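Local coordinates for protein glycerophosphodiester phosphodiesterase (Cytophaga hutchinsonii ATCC 33406, PDB 3CH0) that belongs to the glycerophosphodiester phosphodiesterase family and has the TIM-barrel fold of that family, a curled sheet of largely parallel strands with helices packed round it, at residues K48-V53 with C155-A160; L193-E198 with E208-T213; E248-L253 with D259-D264. All blocks are in the same frame, centred on the assembly; numbering follows the deposited sequence.

Overall arrangement
All three contacts join the curled barrel sheet, or the hairpin strand attached to it, to the layer of helices and loops round its outside. Interactions 1 and 3 lie on opposite sides of the chain's centre, their own centres about 31 Å apart; interaction 2 sits nearer to both, centre to centre about 23 Å from the first and about 21 Å from the third. Interaction 3 is the plainest core packing, three buried aliphatic side chains between a helix and its following strand. Interaction 2 replaces the helix by a loop and adds aromatic rings. Interaction 1 is partly buried: a valine pair inside gives way to an asparagine and a leucine nearer solvent. All three rest mainly on apolar packing.

Interaction 1 of 3, residues K48-V53 with C155-A160; sequences KDNRVV and CDLVVA. With EDO (1,2-ethanediol), chain K.
Val52 meets the helix with both of its methyl groups, one for each of two consecutive helical residues. Val52 CG1 reaches CG2 of Val158 at 3.9 Å, the two side chains crossing at about a right angle. Val52 CG2 lies against the start of the leucine side chain, 3.9 Å from Leu157 CB, and also touches the backbone there, 3.6 Å from Leu157 O. The first torsion of Val52 makes this division: CG1 is anti to the backbone N (chi1 -176°) and CG2 anti to the carbonyl carbon, which spreads the fork along the helix surface. Farther out, the end of Leu157 turns to Asn50. Leu157 CD2 approaches Asn50 O at 3.7 Å, while Leu157 CD1 rests 4.0 Å from Asn50 CB, again with the side chains at roughly a right angle. Leu157 CD2 also touches C2 of a 1,2-ethanediol, probably from the crystallisation liquor, whose O2 makes a weak hydrogen bond to Asp156 O.

Around this first shell, Leu44 of strand 39-46 packs on Val52 and Val158, Ile46 on Val52 and Leu157, and Phe117, at the start of helix 117-127, touches both valines. Strand 52-54 runs antiparallel to strand 39-46, with a backbone hydrogen bond between Val53 and Val45, and the Ser47 hydroxyl bonds to both Asp49 OD1 and Arg51 N in the connecting turn. The contact thus lays a short hairpin strand against helix 151-164 of the barrel's outer layer. Its chemistry is that of dispersion and burial, with methyl groups shielding one another inside and the leucine methyls covering Asn50 O at the margin.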
# COMPACT_ATOMS: atom_id res chain seq x y z
N LYS A 48 8.11 -16.89 6.46
CA LYS A 48 9.30 -17.70 6.89
C LYS A 48 10.09 -18.26 5.74
O LYS A 48 11.33 -18.25 5.77
CB LYS A 48 8.86 -18.79 7.81
CG LYS A 48 10.03 -19.60 8.41
CD LYS A 48 9.50 -20.46 9.54
CE LYS A 48 10.58 -21.44 10.01
NZ LYS A 48 9.93 -22.55 10.79
N ASP A 49 9.39 -18.74 4.70
CA ASP A 49 10.00 -19.30 3.53
C ASP A 49 10.26 -18.30 2.41
O ASP A 49 10.37 -18.64 1.23
CB ASP A 49 9.25 -20.59 3.05
CG ASP A 49 7.76 -20.39 2.77
OD1 ASP A 49 7.11 -19.46 3.32
OD2 ASP A 49 7.21 -21.27 2.03
N ASN A 50 10.41 -17.01 2.80
CA ASN A 50 10.87 -15.99 1.88
C ASN A 50 9.96 -15.76 0.67
O ASN A 50 10.42 -15.34 -0.39
CB ASN A 50 12.35 -16.24 1.44
CG ASN A 50 13.36 -15.85 2.50
OD1 ASN A 50 13.02 -15.28 3.53
ND2 ASN A 50 14.61 -16.22 2.26
N ARG A 51 8.66 -15.99 0.84
CA ARG A 51 7.72 -15.54 -0.18
C ARG A 51 7.18 -14.18 0.22
O ARG A 51 7.00 -13.88 1.41
CB ARG A 51 6.58 -16.52 -0.42
CG ARG A 51 7.02 -17.94 -0.85
CD ARG A 51 7.90 -17.98 -2.12
NE ARG A 51 7.50 -17.12 -3.24
CZ ARG A 51 6.60 -17.43 -4.18
NH1 ARG A 51 5.94 -18.59 -4.16
NH2 ARG A 51 6.35 -16.57 -5.16
N VAL A 52 6.96 -13.37 -0.81
CA VAL A 52 6.43 -12.02 -0.64
C VAL A 52 4.91 -12.14 -0.58
O VAL A 52 4.29 -12.64 -1.55
CB VAL A 52 6.86 -11.06 -1.75
CG1 VAL A 52 6.34 -9.62 -1.48
CG2 VAL A 52 8.37 -11.03 -1.92
N VAL A 53 4.34 -11.78 0.57
CA VAL A 53 2.94 -11.88 0.87
C VAL A 53 2.31 -10.48 0.93
O VAL A 53 2.93 -9.53 1.47
CB VAL A 53 2.74 -12.57 2.22
CG1 VAL A 53 1.22 -12.75 2.59
CG2 VAL A 53 3.44 -13.96 2.26
N CYS A 155 13.97 -6.06 0.42
CA CYS A 155 13.85 -5.36 -0.85
C CYS A 155 14.16 -6.26 -2.05
O CYS A 155 13.52 -6.19 -3.09
CB CYS A 155 14.76 -4.10 -0.90
SG CYS A 155 14.24 -2.82 0.28
N ASP A 156 15.19 -7.08 -1.90
CA ASP A 156 15.58 -7.92 -3.03
C ASP A 156 14.46 -8.91 -3.35
O ASP A 156 14.22 -9.17 -4.51
CB ASP A 156 16.84 -8.70 -2.69
CG ASP A 156 18.09 -7.82 -2.65
OD1 ASP A 156 18.06 -6.69 -3.11
OD2 ASP A 156 19.11 -8.40 -2.17
N LEU A 157 13.82 -9.48 -2.36
CA LEU A 157 12.73 -10.44 -2.63
C LEU A 157 11.58 -9.75 -3.37
O LEU A 157 11.00 -10.31 -4.32
CB LEU A 157 12.20 -11.04 -1.36
CG LEU A 157 13.14 -12.01 -0.66
CD1 LEU A 157 12.68 -12.33 0.75
CD2 LEU A 157 13.37 -13.34 -1.48
N VAL A 158 11.23 -8.53 -2.96
CA VAL A 158 10.16 -7.78 -3.65
C VAL A 158 10.57 -7.48 -5.08
O VAL A 158 9.76 -7.65 -6.01
CB VAL A 158 9.81 -6.47 -2.85
CG1 VAL A 158 8.94 -5.47 -3.63
CG2 VAL A 158 9.18 -6.91 -1.52
N VAL A 159 11.79 -6.97 -5.25
CA VAL A 159 12.26 -6.55 -6.55
C VAL A 159 12.38 -7.74 -7.54
O VAL A 159 12.06 -7.56 -8.72
CB VAL A 159 13.54 -5.72 -6.45
CG1 VAL A 159 14.14 -5.52 -7.86
CG2 VAL A 159 13.23 -4.38 -5.75
N ALA A 160 12.76 -8.91 -7.04
CA ALA A 160 12.82 -10.11 -7.86
C ALA A 160 11.45 -10.34 -8.52
O ALA A 160 11.38 -10.70 -9.71
CB ALA A 160 13.25 -11.33 -7.07
C1 EDO K . 17.10 -13.55 -2.71
O1 EDO K . 18.30 -13.72 -3.47
C2 EDO K . 16.57 -12.18 -3.07
O2 EDO K . 16.03 -12.15 -4.41

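Interaction 2 of 3, residues L193-E198 with E208-T213; sequences LSYLVE and EKLSFT. With EDO (1,2-ethanediol), chain F; EDO (1,2-ethanediol), chain R; EDO (1,2-ethanediol), chain D.
In the outer layer of the barrel, the loop between helix 203-207 and strand 216-219 folds back over strand 192-197, and Leu210 and Tyr195 form the middle of the contact. Leu210 CD1 sits over one face of the Tyr195 ring in a CH-pi contact, 3.8 Å from the centroid and 14° off the ring normal. Val197 CG2 lies over the opposite face, 3.6 Å above the plane, clasping the ring between two aliphatic groups. With CG anti to the backbone N (chi1 178°), Tyr195 extends its ring toward the loop, and its hydroxyl arrives beside the carbon chain of Lys209, with Tyr195 OH 3.5 Å from Lys209 CB. That hydroxyl is hydrogen-bonded to Gln206 O, while Lys209 NZ bonds to Gln206 OE1, so one residue of the preceding helix holds both polar ends. Near the start of the strand, Leu193 CD1 touches Phe212 CZ at 3.6 Å, approaching the ring obliquely; the same ring stacks with His185 of helix 178-187. Parallel strands 192-197 and 216-219 are neighbours in the sheet, and a short helix and loop packed on the outside between them belong to the beta-alpha-beta crossover typical of a TIM barrel.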
# COMPACT_ATOMS: atom_id res chain seq x y z
N LEU A 193 10.16 5.74 -6.41
CA LEU A 193 9.93 5.63 -4.98
C LEU A 193 8.95 6.67 -4.51
O LEU A 193 8.95 7.83 -4.95
CB LEU A 193 11.25 5.75 -4.24
CG LEU A 193 12.33 4.75 -4.61
CD1 LEU A 193 13.59 5.01 -3.76
CD2 LEU A 193 11.86 3.30 -4.43
N SER A 194 8.14 6.26 -3.52
CA SER A 194 7.31 7.13 -2.79
C SER A 194 7.66 7.15 -1.29
O SER A 194 7.76 6.10 -0.62
CB SER A 194 5.85 6.67 -2.93
OG SER A 194 4.99 7.45 -2.06
N TYR A 195 7.84 8.37 -0.77
CA TYR A 195 8.19 8.58 0.59
C TYR A 195 6.95 8.89 1.44
O TYR A 195 6.28 9.91 1.29
CB TYR A 195 9.13 9.82 0.60
CG TYR A 195 9.63 10.31 1.91
CD1 TYR A 195 9.90 9.44 2.97
CD2 TYR A 195 10.02 11.64 2.03
CE1 TYR A 195 10.45 9.92 4.17
CE2 TYR A 195 10.56 12.13 3.19
CZ TYR A 195 10.80 11.28 4.24
OH TYR A 195 11.37 11.70 5.44
N LEU A 196 6.62 7.91 2.27
CA LEU A 196 5.52 7.99 3.19
C LEU A 196 5.94 8.75 4.44
O LEU A 196 6.98 8.46 5.04
CB LEU A 196 5.01 6.62 3.60
CG LEU A 196 4.31 5.82 2.52
CD1 LEU A 196 4.14 4.33 2.86
CD2 LEU A 196 2.95 6.48 2.27
N VAL A 197 5.11 9.73 4.81
CA VAL A 197 5.37 10.62 5.94
C VAL A 197 4.13 10.74 6.80
O VAL A 197 3.05 11.01 6.33
CB VAL A 197 5.82 12.03 5.46
CG1 VAL A 197 5.88 12.99 6.71
CG2 VAL A 197 7.13 11.86 4.69
N GLU A 198 4.33 10.54 8.10
CA GLU A 198 3.22 10.73 9.07
C GLU A 198 3.56 11.58 10.30
O GLU A 198 2.73 11.67 11.19
CB GLU A 198 2.62 9.38 9.49
CG GLU A 198 3.49 8.53 10.29
CD GLU A 198 2.81 7.23 10.70
OE1 GLU A 198 1.57 7.10 10.52
OE2 GLU A 198 3.55 6.36 11.21
N GLU A 208 15.07 16.24 4.28
CA GLU A 208 16.46 16.09 4.71
C GLU A 208 16.77 14.72 5.30
O GLU A 208 17.96 14.36 5.45
CB GLU A 208 16.85 17.22 5.69
CG GLU A 208 17.04 18.52 4.97
CD GLU A 208 17.21 19.73 5.89
OE1 GLU A 208 17.13 19.58 7.13
OE2 GLU A 208 17.42 20.82 5.30
N LYS A 209 15.74 13.93 5.58
CA LYS A 209 15.90 12.57 6.09
C LYS A 209 16.31 11.57 4.98
O LYS A 209 16.72 10.45 5.31
CB LYS A 209 14.61 12.09 6.77
CG LYS A 209 14.24 13.00 7.94
CD LYS A 209 12.90 12.64 8.55
CE LYS A 209 12.54 13.65 9.65
NZ LYS A 209 11.17 13.31 10.16
N LEU A 210 16.27 12.00 3.73
CA LEU A 210 16.70 11.19 2.58
C LEU A 210 17.85 11.88 1.88
O LEU A 210 17.95 13.11 1.94
CB LEU A 210 15.57 11.01 1.55
CG LEU A 210 14.39 10.13 1.98
CD1 LEU A 210 13.28 10.23 0.92
CD2 LEU A 210 14.80 8.72 2.20
N SER A 211 18.70 11.11 1.22
CA SER A 211 19.83 11.64 0.47
C SER A 211 19.51 12.03 -0.98
O SER A 211 20.39 12.49 -1.73
CB SER A 211 20.95 10.58 0.45
OG SER A 211 20.62 9.52 -0.46
N PHE A 212 18.25 11.90 -1.38
CA PHE A 212 17.82 12.11 -2.75
C PHE A 212 16.37 12.53 -2.69
O PHE A 212 15.68 12.41 -1.66
CB PHE A 212 17.95 10.80 -3.54
CG PHE A 212 17.04 9.73 -3.05
CD1 PHE A 212 17.36 8.98 -1.96
CD2 PHE A 212 15.84 9.48 -3.73
CE1 PHE A 212 16.46 8.01 -1.47
CE2 PHE A 212 14.96 8.48 -3.26
CZ PHE A 212 15.29 7.77 -2.15
N THR A 213 15.89 13.00 -3.82
CA THR A 213 14.50 13.45 -3.97
C THR A 213 13.73 12.29 -4.61
O THR A 213 14.00 11.92 -5.75
CB THR A 213 14.40 14.70 -4.86
OG1 THR A 213 15.19 15.73 -4.27
CG2 THR A 213 12.96 15.16 -4.98
C1 EDO F . 18.46 16.13 -1.25
O1 EDO F . 18.17 15.53 -2.52
C2 EDO F . 17.94 15.23 -0.14
O2 EDO F . 18.03 15.81 1.17
C1 EDO R . 20.27 11.57 4.46
O1 EDO R . 21.47 12.11 3.91
C2 EDO R . 20.41 11.30 5.96
O2 EDO R . 19.85 12.38 6.71
C1 EDO D . -0.18 13.18 11.23
O1 EDO D . 0.90 13.42 12.15
C2 EDO D . -1.34 12.53 11.95
O2 EDO D . -2.54 12.48 11.21

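Interaction 3 of 3, residues E248-L253 with D259-D264; sequences EEIETL and DGIITD. With EDO (1,2-ethanediol), chain H.
Ile261 faces helix 247-256 and touches it through two separate branches, at Ile250 and Leu253. The segment leads up to it through Asp259, which points away from the helix; its OD2 is hydrogen-bonded to Val239 N and His233 NE2.

At Ile261 the side chain divides between two helical residues one turn apart. Ile261 CG2 lies 4.1 Å from CG1 of Ile250. The other branch swings away from it to place Ile261 CD1 3.6 Å from Leu253 CD1. A folded second torsion (chi2 -78°) turns CD1 toward Leu253. Ile261 meets each of the other two obliquely; all three are buried.

Ile262 turns to the other side of the strand, where it packs on His14. Thr263 again faces the helix but stays just beyond contact; its OG1 is hydrogen-bonded among Val244 O, Asn245 OD1 and Tyr265 N. Asp264 ends the segment in a salt bridge from OD2 to Arg18 NH2 and a hydrogen bond between OD1 and His14 ND1. On the helix, Glu249 takes hydrogen bonds from both hydroxyls of a 1,2-ethanediol, probably from the crystallisation liquor, with O1 at 2.5 Å from Glu249 OE1 and O2 at 2.8 Å from Glu249 OE2.

Strand 260-263 pairs in parallel with strand 10-13, the last strand with the first, and backbone bonds of Asp259 with Val239 and Ile262 with Pro241 on its other side complete the ring. A helix laid on the outside of the strand that follows it, joined through branched aliphatic residues, is the alpha-beta unit of the TIM barrel.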
# COMPACT_ATOMS: atom_id res chain seq x y z
N GLU A 248 -15.75 15.22 -0.33
CA GLU A 248 -15.44 16.63 -0.10
C GLU A 248 -13.92 16.79 0.17
O GLU A 248 -13.31 17.75 -0.25
CB GLU A 248 -16.24 17.15 1.09
CG GLU A 248 -17.72 17.22 0.86
CD GLU A 248 -18.44 15.87 1.02
OE1 GLU A 248 -17.85 14.86 1.46
OE2 GLU A 248 -19.64 15.84 0.68
N GLU A 249 -13.33 15.86 0.94
CA GLU A 249 -11.90 15.94 1.23
C GLU A 249 -11.06 15.78 -0.03
O GLU A 249 -10.04 16.44 -0.21
CB GLU A 249 -11.47 14.91 2.28
CG GLU A 249 -11.96 15.15 3.69
CD GLU A 249 -11.60 13.99 4.54
OE1 GLU A 249 -10.44 13.98 5.09
OE2 GLU A 249 -12.45 13.05 4.66
N ILE A 250 -11.50 14.88 -0.91
CA ILE A 250 -10.82 14.65 -2.20
C ILE A 250 -10.90 15.92 -3.04
O ILE A 250 -9.90 16.38 -3.62
CB ILE A 250 -11.45 13.45 -2.95
CG1 ILE A 250 -11.06 12.14 -2.24
CG2 ILE A 250 -11.02 13.42 -4.41
CD1 ILE A 250 -11.86 10.88 -2.63
N GLU A 251 -12.09 16.52 -3.07
CA GLU A 251 -12.27 17.76 -3.83
C GLU A 251 -11.40 18.90 -3.28
O GLU A 251 -10.78 19.66 -4.09
CB GLU A 251 -13.76 18.12 -3.88
CG GLU A 251 -14.51 17.23 -4.86
CD GLU A 251 -16.03 17.42 -4.83
OE1 GLU A 251 -16.58 17.80 -3.76
OE2 GLU A 251 -16.64 17.14 -5.89
N THR A 252 -11.33 19.06 -1.97
CA THR A 252 -10.44 20.07 -1.36
C THR A 252 -9.00 19.83 -1.79
O THR A 252 -8.34 20.74 -2.30
CB THR A 252 -10.53 20.09 0.13
OG1 THR A 252 -11.85 20.58 0.49
CG2 THR A 252 -9.44 21.01 0.79
N LEU A 253 -8.55 18.60 -1.70
CA LEU A 253 -7.17 18.31 -2.09
C LEU A 253 -6.86 18.55 -3.58
O LEU A 253 -5.77 19.03 -3.93
CB LEU A 253 -6.82 16.87 -1.72
CG LEU A 253 -6.74 16.65 -0.22
CD1 LEU A 253 -6.82 15.15 0.13
CD2 LEU A 253 -5.46 17.33 0.35
N ASP A 259 -1.57 15.44 -6.89
CA ASP A 259 -1.41 14.63 -8.10
C ASP A 259 -2.10 13.28 -8.10
O ASP A 259 -2.12 12.58 -9.12
CB ASP A 259 0.08 14.42 -8.36
CG ASP A 259 0.82 15.75 -8.47
OD1 ASP A 259 0.70 16.35 -9.56
OD2 ASP A 259 1.42 16.21 -7.48
N GLY A 260 -2.71 12.94 -6.97
CA GLY A 260 -3.37 11.67 -6.80
C GLY A 260 -3.97 11.59 -5.42
O GLY A 260 -3.73 12.43 -4.57
N ILE A 261 -4.66 10.48 -5.22
CA ILE A 261 -5.33 10.18 -3.94
C ILE A 261 -5.26 8.71 -3.68
O ILE A 261 -5.51 7.91 -4.57
CB ILE A 261 -6.82 10.58 -3.96
CG1 ILE A 261 -6.92 12.11 -3.98
CG2 ILE A 261 -7.66 9.97 -2.77
CD1 ILE A 261 -6.70 12.81 -2.65
N ILE A 262 -4.91 8.37 -2.43
CA ILE A 262 -5.01 7.03 -1.91
C ILE A 262 -6.30 6.99 -1.07
O ILE A 262 -6.39 7.68 -0.08
CB ILE A 262 -3.72 6.63 -1.15
CG1 ILE A 262 -2.50 6.63 -2.07
CG2 ILE A 262 -3.95 5.29 -0.30
CD1 ILE A 262 -1.22 6.84 -1.31
N THR A 263 -7.19 6.07 -1.44
CA THR A 263 -8.48 5.98 -0.78
C THR A 263 -9.01 4.57 -0.59
O THR A 263 -8.83 3.71 -1.46
CB THR A 263 -9.56 6.76 -1.61
OG1 THR A 263 -10.85 6.69 -0.97
CG2 THR A 263 -9.73 6.25 -3.06
N ASP A 264 -9.67 4.35 0.54
CA ASP A 264 -10.35 3.07 0.80
C ASP A 264 -11.60 2.89 -0.08
O ASP A 264 -12.11 1.78 -0.15
CB ASP A 264 -10.76 2.97 2.27
CG ASP A 264 -9.57 2.77 3.16
OD1 ASP A 264 -8.72 1.90 2.82
OD2 ASP A 264 -9.49 3.46 4.20
C1 EDO H . -9.23 11.09 6.52
O1 EDO H . -9.65 12.41 6.93
C2 EDO H . -10.42 10.21 6.14
O2 EDO H . -11.15 10.61 4.99